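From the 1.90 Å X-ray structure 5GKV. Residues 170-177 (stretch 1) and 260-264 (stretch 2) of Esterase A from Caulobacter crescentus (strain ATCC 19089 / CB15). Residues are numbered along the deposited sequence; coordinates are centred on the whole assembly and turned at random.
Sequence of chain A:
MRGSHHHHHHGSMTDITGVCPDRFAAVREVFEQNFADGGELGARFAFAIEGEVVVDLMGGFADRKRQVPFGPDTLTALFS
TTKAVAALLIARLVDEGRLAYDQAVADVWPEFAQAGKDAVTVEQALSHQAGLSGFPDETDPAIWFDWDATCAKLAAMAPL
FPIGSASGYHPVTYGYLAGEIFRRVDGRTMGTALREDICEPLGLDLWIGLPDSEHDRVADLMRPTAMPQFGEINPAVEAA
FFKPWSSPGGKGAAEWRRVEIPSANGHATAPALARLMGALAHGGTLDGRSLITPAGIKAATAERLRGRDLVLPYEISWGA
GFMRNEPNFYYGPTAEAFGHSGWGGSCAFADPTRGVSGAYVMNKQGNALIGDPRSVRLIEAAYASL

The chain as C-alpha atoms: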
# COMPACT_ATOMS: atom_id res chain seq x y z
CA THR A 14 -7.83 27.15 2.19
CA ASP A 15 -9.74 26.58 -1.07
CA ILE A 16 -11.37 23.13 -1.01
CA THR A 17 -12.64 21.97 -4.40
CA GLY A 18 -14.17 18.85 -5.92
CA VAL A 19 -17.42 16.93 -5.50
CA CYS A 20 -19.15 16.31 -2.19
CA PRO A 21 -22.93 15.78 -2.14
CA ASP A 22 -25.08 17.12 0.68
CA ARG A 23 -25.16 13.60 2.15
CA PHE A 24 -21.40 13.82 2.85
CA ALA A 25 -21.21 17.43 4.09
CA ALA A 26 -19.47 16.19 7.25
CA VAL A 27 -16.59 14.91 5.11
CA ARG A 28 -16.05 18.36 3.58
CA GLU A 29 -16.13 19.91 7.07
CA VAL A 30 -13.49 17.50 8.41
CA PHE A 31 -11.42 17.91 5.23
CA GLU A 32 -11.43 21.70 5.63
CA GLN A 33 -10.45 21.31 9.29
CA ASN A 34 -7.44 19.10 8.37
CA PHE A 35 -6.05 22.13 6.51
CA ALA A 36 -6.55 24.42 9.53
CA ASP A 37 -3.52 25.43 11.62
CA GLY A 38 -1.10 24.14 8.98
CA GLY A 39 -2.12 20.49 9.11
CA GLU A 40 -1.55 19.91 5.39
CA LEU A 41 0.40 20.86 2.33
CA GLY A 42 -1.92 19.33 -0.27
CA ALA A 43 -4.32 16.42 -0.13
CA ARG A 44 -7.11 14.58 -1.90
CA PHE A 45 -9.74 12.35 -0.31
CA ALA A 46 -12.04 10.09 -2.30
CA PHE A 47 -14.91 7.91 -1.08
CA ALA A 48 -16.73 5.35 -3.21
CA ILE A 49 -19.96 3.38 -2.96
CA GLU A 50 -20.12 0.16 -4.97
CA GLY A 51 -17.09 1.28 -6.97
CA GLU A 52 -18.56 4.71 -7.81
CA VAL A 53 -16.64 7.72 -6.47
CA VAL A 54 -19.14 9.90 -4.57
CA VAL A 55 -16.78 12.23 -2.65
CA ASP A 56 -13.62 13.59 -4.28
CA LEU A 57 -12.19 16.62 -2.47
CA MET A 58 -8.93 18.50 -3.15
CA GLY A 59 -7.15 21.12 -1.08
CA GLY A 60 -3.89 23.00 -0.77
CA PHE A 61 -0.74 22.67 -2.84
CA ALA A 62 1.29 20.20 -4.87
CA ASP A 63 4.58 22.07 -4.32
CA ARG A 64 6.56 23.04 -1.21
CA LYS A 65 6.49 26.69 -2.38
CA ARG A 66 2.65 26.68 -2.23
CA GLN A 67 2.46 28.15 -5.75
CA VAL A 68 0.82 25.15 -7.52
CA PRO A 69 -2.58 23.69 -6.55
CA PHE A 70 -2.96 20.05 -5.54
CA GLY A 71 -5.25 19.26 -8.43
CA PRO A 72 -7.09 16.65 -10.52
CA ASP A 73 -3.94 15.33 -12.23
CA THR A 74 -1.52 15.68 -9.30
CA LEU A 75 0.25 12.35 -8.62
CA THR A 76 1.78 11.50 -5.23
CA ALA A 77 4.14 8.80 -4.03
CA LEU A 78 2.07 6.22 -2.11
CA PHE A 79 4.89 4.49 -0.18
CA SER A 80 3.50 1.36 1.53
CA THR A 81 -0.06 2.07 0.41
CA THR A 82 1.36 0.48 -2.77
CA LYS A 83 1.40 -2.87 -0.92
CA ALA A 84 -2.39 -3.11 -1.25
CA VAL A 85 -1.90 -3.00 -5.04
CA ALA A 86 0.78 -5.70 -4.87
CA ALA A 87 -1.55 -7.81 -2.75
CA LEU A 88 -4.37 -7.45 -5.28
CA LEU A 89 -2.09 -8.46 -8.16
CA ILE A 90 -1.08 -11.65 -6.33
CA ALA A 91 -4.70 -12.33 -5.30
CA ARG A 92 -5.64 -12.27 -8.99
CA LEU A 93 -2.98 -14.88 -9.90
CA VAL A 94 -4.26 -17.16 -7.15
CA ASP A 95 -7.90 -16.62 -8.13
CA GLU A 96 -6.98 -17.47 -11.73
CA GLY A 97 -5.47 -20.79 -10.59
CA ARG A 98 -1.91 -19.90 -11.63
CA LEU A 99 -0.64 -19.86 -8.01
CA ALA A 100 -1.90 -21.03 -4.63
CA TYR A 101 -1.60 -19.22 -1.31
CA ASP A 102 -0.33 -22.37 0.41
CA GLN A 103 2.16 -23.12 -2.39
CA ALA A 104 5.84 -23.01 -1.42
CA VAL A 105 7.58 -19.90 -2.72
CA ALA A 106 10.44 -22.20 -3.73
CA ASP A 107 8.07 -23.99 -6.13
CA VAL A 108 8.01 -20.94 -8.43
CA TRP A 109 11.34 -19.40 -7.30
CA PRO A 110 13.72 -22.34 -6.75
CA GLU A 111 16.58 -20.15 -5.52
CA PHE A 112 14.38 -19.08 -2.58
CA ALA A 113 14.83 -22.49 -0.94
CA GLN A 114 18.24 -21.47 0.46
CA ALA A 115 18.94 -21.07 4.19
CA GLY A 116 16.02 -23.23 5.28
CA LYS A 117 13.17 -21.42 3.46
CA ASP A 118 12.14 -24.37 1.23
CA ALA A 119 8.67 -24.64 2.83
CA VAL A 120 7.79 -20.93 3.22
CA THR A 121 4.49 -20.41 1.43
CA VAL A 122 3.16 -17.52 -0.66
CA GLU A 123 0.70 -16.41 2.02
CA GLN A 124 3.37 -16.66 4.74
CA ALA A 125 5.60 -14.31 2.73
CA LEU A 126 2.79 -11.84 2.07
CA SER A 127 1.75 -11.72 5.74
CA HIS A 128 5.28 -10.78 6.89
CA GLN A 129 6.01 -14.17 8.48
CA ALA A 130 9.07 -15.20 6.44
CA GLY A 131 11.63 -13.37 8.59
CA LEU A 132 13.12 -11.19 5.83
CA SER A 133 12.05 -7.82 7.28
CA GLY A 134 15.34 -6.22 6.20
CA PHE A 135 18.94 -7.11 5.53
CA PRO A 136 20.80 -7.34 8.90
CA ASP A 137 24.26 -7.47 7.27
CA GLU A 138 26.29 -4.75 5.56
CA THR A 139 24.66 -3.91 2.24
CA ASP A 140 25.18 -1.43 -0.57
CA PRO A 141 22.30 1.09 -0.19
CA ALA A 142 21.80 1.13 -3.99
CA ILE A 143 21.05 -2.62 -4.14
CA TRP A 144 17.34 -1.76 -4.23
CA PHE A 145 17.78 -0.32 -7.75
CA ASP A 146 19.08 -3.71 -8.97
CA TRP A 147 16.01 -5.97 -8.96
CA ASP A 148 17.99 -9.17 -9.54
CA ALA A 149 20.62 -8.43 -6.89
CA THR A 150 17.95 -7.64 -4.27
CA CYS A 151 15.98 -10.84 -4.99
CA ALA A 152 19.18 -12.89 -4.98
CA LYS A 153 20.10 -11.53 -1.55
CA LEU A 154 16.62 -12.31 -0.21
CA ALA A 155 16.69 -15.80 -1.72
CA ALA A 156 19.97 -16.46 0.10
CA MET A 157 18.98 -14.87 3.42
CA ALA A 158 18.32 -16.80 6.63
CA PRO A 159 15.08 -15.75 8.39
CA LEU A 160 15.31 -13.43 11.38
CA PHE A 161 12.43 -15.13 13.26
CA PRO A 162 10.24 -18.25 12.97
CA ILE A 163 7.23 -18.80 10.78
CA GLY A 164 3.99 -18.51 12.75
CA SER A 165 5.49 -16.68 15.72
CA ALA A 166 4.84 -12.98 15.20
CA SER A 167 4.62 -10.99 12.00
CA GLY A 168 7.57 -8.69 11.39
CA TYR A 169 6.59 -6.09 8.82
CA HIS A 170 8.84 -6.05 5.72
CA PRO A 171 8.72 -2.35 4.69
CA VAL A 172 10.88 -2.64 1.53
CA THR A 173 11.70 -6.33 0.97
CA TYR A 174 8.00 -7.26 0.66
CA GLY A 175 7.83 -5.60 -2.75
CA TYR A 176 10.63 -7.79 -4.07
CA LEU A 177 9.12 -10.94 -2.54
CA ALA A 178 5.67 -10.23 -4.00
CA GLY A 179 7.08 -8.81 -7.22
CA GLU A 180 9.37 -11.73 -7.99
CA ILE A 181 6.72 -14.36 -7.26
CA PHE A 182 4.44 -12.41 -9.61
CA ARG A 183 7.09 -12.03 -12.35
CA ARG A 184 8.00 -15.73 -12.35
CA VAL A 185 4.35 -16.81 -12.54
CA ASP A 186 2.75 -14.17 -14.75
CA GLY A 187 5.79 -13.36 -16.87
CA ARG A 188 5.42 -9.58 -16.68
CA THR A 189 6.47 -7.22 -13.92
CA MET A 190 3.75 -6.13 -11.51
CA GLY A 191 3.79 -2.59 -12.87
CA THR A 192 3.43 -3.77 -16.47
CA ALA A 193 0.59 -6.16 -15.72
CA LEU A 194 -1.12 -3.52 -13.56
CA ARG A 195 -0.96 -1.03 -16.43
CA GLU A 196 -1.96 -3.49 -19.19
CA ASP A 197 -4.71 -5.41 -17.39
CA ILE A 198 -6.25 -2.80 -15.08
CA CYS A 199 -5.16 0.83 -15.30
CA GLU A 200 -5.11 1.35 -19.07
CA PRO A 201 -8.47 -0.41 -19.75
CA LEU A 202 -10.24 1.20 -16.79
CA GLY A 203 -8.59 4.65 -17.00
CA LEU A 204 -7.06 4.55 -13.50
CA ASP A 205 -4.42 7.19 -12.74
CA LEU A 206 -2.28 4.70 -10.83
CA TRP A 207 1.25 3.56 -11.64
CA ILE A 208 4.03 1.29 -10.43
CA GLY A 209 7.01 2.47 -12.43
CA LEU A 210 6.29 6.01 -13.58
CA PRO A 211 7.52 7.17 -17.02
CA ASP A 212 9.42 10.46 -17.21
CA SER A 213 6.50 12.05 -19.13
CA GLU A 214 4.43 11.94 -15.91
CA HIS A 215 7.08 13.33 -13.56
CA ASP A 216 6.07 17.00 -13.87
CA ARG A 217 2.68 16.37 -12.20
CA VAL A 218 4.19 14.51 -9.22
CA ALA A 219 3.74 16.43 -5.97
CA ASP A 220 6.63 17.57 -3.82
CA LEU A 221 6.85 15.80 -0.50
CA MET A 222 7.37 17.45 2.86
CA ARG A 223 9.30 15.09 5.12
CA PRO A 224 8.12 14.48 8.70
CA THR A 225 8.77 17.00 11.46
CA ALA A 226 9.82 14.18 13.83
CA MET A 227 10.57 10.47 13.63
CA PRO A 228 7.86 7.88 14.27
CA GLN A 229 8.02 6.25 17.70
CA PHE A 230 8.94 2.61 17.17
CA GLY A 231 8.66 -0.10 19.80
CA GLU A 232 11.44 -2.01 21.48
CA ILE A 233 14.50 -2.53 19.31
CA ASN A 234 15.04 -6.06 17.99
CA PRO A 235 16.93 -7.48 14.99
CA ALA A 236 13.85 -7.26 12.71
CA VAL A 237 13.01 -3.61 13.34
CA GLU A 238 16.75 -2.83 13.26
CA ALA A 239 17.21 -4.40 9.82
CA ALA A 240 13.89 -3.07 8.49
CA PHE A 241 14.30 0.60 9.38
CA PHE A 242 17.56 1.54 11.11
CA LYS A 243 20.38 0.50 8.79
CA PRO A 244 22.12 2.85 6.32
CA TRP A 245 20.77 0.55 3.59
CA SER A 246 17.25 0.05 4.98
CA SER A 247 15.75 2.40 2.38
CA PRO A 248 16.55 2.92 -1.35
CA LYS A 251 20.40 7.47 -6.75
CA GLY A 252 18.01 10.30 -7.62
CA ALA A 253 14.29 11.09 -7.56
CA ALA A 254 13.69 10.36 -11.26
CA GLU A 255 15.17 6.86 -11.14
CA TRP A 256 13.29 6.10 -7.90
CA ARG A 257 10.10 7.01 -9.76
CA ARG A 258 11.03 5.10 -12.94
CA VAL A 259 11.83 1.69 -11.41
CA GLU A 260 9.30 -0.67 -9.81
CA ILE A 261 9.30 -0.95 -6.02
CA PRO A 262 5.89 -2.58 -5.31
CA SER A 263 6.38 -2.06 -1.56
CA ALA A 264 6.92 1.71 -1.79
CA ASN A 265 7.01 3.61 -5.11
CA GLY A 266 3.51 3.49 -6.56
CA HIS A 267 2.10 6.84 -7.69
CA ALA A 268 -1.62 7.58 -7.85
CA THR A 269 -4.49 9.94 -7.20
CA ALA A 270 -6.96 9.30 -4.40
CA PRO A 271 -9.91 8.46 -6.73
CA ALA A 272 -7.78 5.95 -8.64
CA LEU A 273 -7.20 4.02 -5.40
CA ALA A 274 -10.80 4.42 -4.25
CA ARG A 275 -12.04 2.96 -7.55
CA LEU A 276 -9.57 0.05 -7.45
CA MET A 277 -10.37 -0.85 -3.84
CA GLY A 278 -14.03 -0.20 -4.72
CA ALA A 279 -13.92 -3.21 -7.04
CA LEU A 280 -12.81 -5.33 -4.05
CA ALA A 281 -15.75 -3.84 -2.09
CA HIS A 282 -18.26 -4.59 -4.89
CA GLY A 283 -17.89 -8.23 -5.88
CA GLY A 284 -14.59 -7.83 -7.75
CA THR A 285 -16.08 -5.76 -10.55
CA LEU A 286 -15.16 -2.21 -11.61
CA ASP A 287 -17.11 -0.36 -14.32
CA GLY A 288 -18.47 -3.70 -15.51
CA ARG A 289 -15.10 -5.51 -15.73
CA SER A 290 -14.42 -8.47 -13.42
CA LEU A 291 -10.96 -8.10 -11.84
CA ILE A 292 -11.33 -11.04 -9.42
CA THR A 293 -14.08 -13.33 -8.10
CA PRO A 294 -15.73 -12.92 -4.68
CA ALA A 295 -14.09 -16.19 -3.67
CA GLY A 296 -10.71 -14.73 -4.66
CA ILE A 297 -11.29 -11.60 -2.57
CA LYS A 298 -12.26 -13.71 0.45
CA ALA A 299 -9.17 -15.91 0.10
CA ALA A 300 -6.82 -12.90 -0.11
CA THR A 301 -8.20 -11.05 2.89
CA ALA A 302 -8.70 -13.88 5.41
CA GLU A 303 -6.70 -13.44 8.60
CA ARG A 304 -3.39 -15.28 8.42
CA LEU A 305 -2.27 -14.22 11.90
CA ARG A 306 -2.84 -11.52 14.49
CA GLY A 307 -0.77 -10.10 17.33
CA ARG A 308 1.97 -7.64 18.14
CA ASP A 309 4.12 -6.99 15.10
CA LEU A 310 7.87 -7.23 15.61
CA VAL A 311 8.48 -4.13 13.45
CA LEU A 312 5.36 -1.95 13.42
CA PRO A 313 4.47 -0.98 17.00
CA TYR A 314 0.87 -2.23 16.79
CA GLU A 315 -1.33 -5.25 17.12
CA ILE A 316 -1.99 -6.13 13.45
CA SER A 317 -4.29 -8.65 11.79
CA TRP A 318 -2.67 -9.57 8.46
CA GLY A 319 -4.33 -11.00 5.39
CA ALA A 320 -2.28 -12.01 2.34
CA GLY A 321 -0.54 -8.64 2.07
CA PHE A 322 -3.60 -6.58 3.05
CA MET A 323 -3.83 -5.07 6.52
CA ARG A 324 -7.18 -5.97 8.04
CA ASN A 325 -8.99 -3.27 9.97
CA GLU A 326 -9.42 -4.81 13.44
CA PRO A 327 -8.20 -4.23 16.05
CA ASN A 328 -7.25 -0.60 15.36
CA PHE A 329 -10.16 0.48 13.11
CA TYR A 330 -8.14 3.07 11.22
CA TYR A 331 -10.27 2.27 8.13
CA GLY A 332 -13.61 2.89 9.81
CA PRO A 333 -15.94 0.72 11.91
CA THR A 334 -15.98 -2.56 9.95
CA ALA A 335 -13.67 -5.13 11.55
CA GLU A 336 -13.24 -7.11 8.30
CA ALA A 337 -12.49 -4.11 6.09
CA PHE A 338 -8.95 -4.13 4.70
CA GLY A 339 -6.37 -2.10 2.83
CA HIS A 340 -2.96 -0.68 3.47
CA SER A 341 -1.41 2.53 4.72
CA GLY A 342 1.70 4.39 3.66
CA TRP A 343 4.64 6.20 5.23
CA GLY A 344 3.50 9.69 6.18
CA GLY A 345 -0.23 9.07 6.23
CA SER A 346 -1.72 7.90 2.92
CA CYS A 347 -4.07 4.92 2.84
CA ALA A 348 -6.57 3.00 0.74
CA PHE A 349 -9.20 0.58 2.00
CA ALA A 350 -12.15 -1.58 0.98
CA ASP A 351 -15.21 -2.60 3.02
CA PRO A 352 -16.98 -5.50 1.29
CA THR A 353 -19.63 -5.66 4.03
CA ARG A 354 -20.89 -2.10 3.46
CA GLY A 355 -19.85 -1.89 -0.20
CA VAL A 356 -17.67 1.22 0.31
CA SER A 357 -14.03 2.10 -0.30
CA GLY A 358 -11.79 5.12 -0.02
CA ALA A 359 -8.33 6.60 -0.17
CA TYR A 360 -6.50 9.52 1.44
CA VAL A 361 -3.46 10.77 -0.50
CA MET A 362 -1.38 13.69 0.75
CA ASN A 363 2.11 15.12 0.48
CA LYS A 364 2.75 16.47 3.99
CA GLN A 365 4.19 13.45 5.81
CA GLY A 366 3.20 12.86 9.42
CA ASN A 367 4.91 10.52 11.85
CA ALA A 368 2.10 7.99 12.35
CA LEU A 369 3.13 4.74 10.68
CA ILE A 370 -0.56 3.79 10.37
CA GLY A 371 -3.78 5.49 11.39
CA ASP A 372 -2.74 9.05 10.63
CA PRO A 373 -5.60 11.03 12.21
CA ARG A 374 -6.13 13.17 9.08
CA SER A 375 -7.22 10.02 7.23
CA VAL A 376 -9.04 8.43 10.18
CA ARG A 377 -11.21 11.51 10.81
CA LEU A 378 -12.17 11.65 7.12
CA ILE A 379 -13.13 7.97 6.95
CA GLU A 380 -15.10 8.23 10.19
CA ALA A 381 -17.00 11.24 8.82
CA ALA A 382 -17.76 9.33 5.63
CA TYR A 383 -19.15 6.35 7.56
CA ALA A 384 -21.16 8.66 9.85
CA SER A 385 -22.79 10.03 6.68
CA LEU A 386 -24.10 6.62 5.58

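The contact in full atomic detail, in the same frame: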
# COMPACT_ATOMS: atom_id res chain seq x y z
N HIS A 170 7.78 -6.20 6.71
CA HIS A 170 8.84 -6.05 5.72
C HIS A 170 8.61 -4.76 4.93
O HIS A 170 7.92 -4.81 3.90
CB HIS A 170 8.84 -7.22 4.73
CG HIS A 170 9.13 -8.57 5.32
ND1 HIS A 170 8.66 -8.99 6.55
CD2 HIS A 170 9.82 -9.63 4.81
CE1 HIS A 170 9.06 -10.23 6.78
NE2 HIS A 170 9.75 -10.64 5.73
N PRO A 171 9.15 -3.60 5.35
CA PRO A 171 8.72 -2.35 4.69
C PRO A 171 9.19 -2.22 3.24
O PRO A 171 8.47 -1.63 2.43
CB PRO A 171 9.33 -1.25 5.58
CG PRO A 171 10.48 -1.91 6.26
CD PRO A 171 10.08 -3.35 6.46
N VAL A 172 10.36 -2.73 2.89
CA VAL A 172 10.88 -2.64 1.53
C VAL A 172 10.95 -4.01 0.85
O VAL A 172 10.53 -4.17 -0.30
CB VAL A 172 12.27 -1.95 1.51
CG1 VAL A 172 12.73 -1.73 0.08
CG2 VAL A 172 12.23 -0.64 2.32
N THR A 173 11.47 -5.01 1.56
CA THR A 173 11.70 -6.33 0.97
C THR A 173 10.42 -6.99 0.47
O THR A 173 10.47 -7.78 -0.47
CB THR A 173 12.40 -7.24 1.98
OG1 THR A 173 11.61 -7.31 3.17
CG2 THR A 173 13.78 -6.67 2.33
N TYR A 174 9.27 -6.68 1.09
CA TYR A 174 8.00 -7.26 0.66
C TYR A 174 7.76 -7.05 -0.83
O TYR A 174 7.20 -7.93 -1.49
CB TYR A 174 6.85 -6.66 1.46
CG TYR A 174 5.43 -6.83 0.93
CD1 TYR A 174 4.93 -5.99 -0.06
CD2 TYR A 174 4.55 -7.76 1.50
CE1 TYR A 174 3.62 -6.10 -0.51
CE2 TYR A 174 3.23 -7.88 1.05
CZ TYR A 174 2.77 -7.02 0.05
OH TYR A 174 1.46 -7.10 -0.43
N GLY A 175 8.12 -5.88 -1.35
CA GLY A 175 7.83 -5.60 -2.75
C GLY A 175 8.62 -6.48 -3.69
O GLY A 175 8.14 -6.82 -4.78
N TYR A 176 9.82 -6.88 -3.27
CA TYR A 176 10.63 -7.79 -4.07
C TYR A 176 10.15 -9.23 -3.92
O TYR A 176 10.14 -9.98 -4.90
CB TYR A 176 12.10 -7.64 -3.69
CG TYR A 176 12.62 -6.24 -3.92
CD1 TYR A 176 12.44 -5.23 -2.97
CD2 TYR A 176 13.29 -5.91 -5.11
CE1 TYR A 176 12.90 -3.95 -3.18
CE2 TYR A 176 13.76 -4.62 -5.33
CZ TYR A 176 13.57 -3.64 -4.36
OH TYR A 176 14.03 -2.36 -4.56
N LEU A 177 9.71 -9.61 -2.72
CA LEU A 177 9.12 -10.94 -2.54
C LEU A 177 7.87 -11.10 -3.39
O LEU A 177 7.76 -12.03 -4.19
CB LEU A 177 8.80 -11.18 -1.06
CG LEU A 177 9.98 -11.22 -0.08
CD1 LEU A 177 9.48 -11.56 1.33
CD2 LEU A 177 11.03 -12.20 -0.56
N GLU A 260 10.45 -0.09 -10.49
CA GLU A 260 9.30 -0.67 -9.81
C GLU A 260 9.73 -1.10 -8.42
O GLU A 260 10.60 -1.96 -8.27
CB GLU A 260 8.75 -1.87 -10.58
CG GLU A 260 8.29 -1.54 -11.97
CD GLU A 260 7.50 -2.70 -12.57
OE1 GLU A 260 7.12 -3.62 -11.79
OE2 GLU A 260 7.28 -2.69 -13.80
N ILE A 261 9.12 -0.50 -7.40
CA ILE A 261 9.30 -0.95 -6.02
C ILE A 261 7.89 -1.18 -5.47
O ILE A 261 7.30 -0.27 -4.87
CB ILE A 261 10.11 0.07 -5.20
CG1 ILE A 261 11.45 0.36 -5.90
CG2 ILE A 261 10.34 -0.46 -3.77
CD1 ILE A 261 12.33 1.40 -5.22
N PRO A 262 7.31 -2.37 -5.68
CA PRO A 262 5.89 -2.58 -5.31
C PRO A 262 5.61 -2.50 -3.81
O PRO A 262 4.44 -2.60 -3.41
CB PRO A 262 5.60 -3.98 -5.88
CG PRO A 262 6.60 -4.17 -6.99
CD PRO A 262 7.85 -3.50 -6.44
N SER A 263 6.62 -2.34 -2.97
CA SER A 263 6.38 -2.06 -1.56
C SER A 263 6.29 -0.57 -1.25
O SER A 263 5.91 -0.22 -0.13
CB SER A 263 7.48 -2.69 -0.70
OG SER A 263 8.76 -2.40 -1.24
N ALA A 264 6.65 0.32 -2.19
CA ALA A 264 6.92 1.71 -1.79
C ALA A 264 6.82 2.81 -2.86
O ALA A 264 6.77 3.98 -2.49
CB ALA A 264 8.33 1.80 -1.18

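Contact between the start of a helix (residues 170-177, helical through its C-terminal part) and an irregular segment (260-264); residues that touch are at least 85 apart in sequence. The two stretches bury 317 Å² between them, counting both sides, and Ser-263 contributes the most, 75 Å². The contact is centred on Gly-175 and Ser-263, whose CA atoms are 4.0 Å apart.

A single hydrogen bond crosses the contact: the hydroxyl OG of Ser-263 donates to the carbonyl O of Val-172 at 2.7 Å. The CA-to-CB bond of Ser-263 points toward the helix, and its p rotamer (chi1 47°) places OG within reach of that carbonyl. The same oxygen, Val-172 O, also accepts from Gly-175 N at 3.1 Å, so one acceptor serves both its own stretch and the neighbouring segment. Within the segment, Ala-264 N donates to Ile-261 O at 2.8 Å, closing a tight turn around Pro-262 and Ser-263.

Close packing centres on Gly-175, which has no side chain; this permits the backbones to approach. An ideal CB on this residue would point toward the segment and lie 2.3 Å from Ser-263 N, a clash, and 3.1 Å from Pro-262 C, which is tight. With no CB in the way, the backbones lie close: Gly-175 N is 3.3 Å from Ser-263 CB, and Gly-175 O is 3.7 Å from Pro-262 CD. Ser-263 CB also sits 3.4 Å from Pro-171 O, so the serine packs against backbone atoms before and within the helix; the ring of Pro-171 itself takes no part, its CA-to-CB bond pointing away.

Two tyrosines contribute aromatic and apolar contacts in different ways. The CA-to-CB bond of Tyr-174 (chi1 t) points sideways to the segment, and the ring meets Ser-263 at its edge, Tyr-174 CD1 lying 4.2 Å from Ser-263 CB, near the ring plane. The CA-to-CB bond of Tyr-176 (chi1 m) points away from the segment, yet the end of its side chain comes nearer and reaches Ile-261: Tyr-176 OH is 4.0 Å from Ile-261 CG1, and Tyr-176 CE1 is 4.4 Å from Ile-261 CG2. Ile-261 CG2 approaches this ring obliquely. These are van der Waals contacts; both tyrosine hydroxyls find their hydrogen bonds elsewhere in the structure. Val-172 CG1, 4.2 Å from Ser-263 OG, adds a looser contact beside the hydrogen bond.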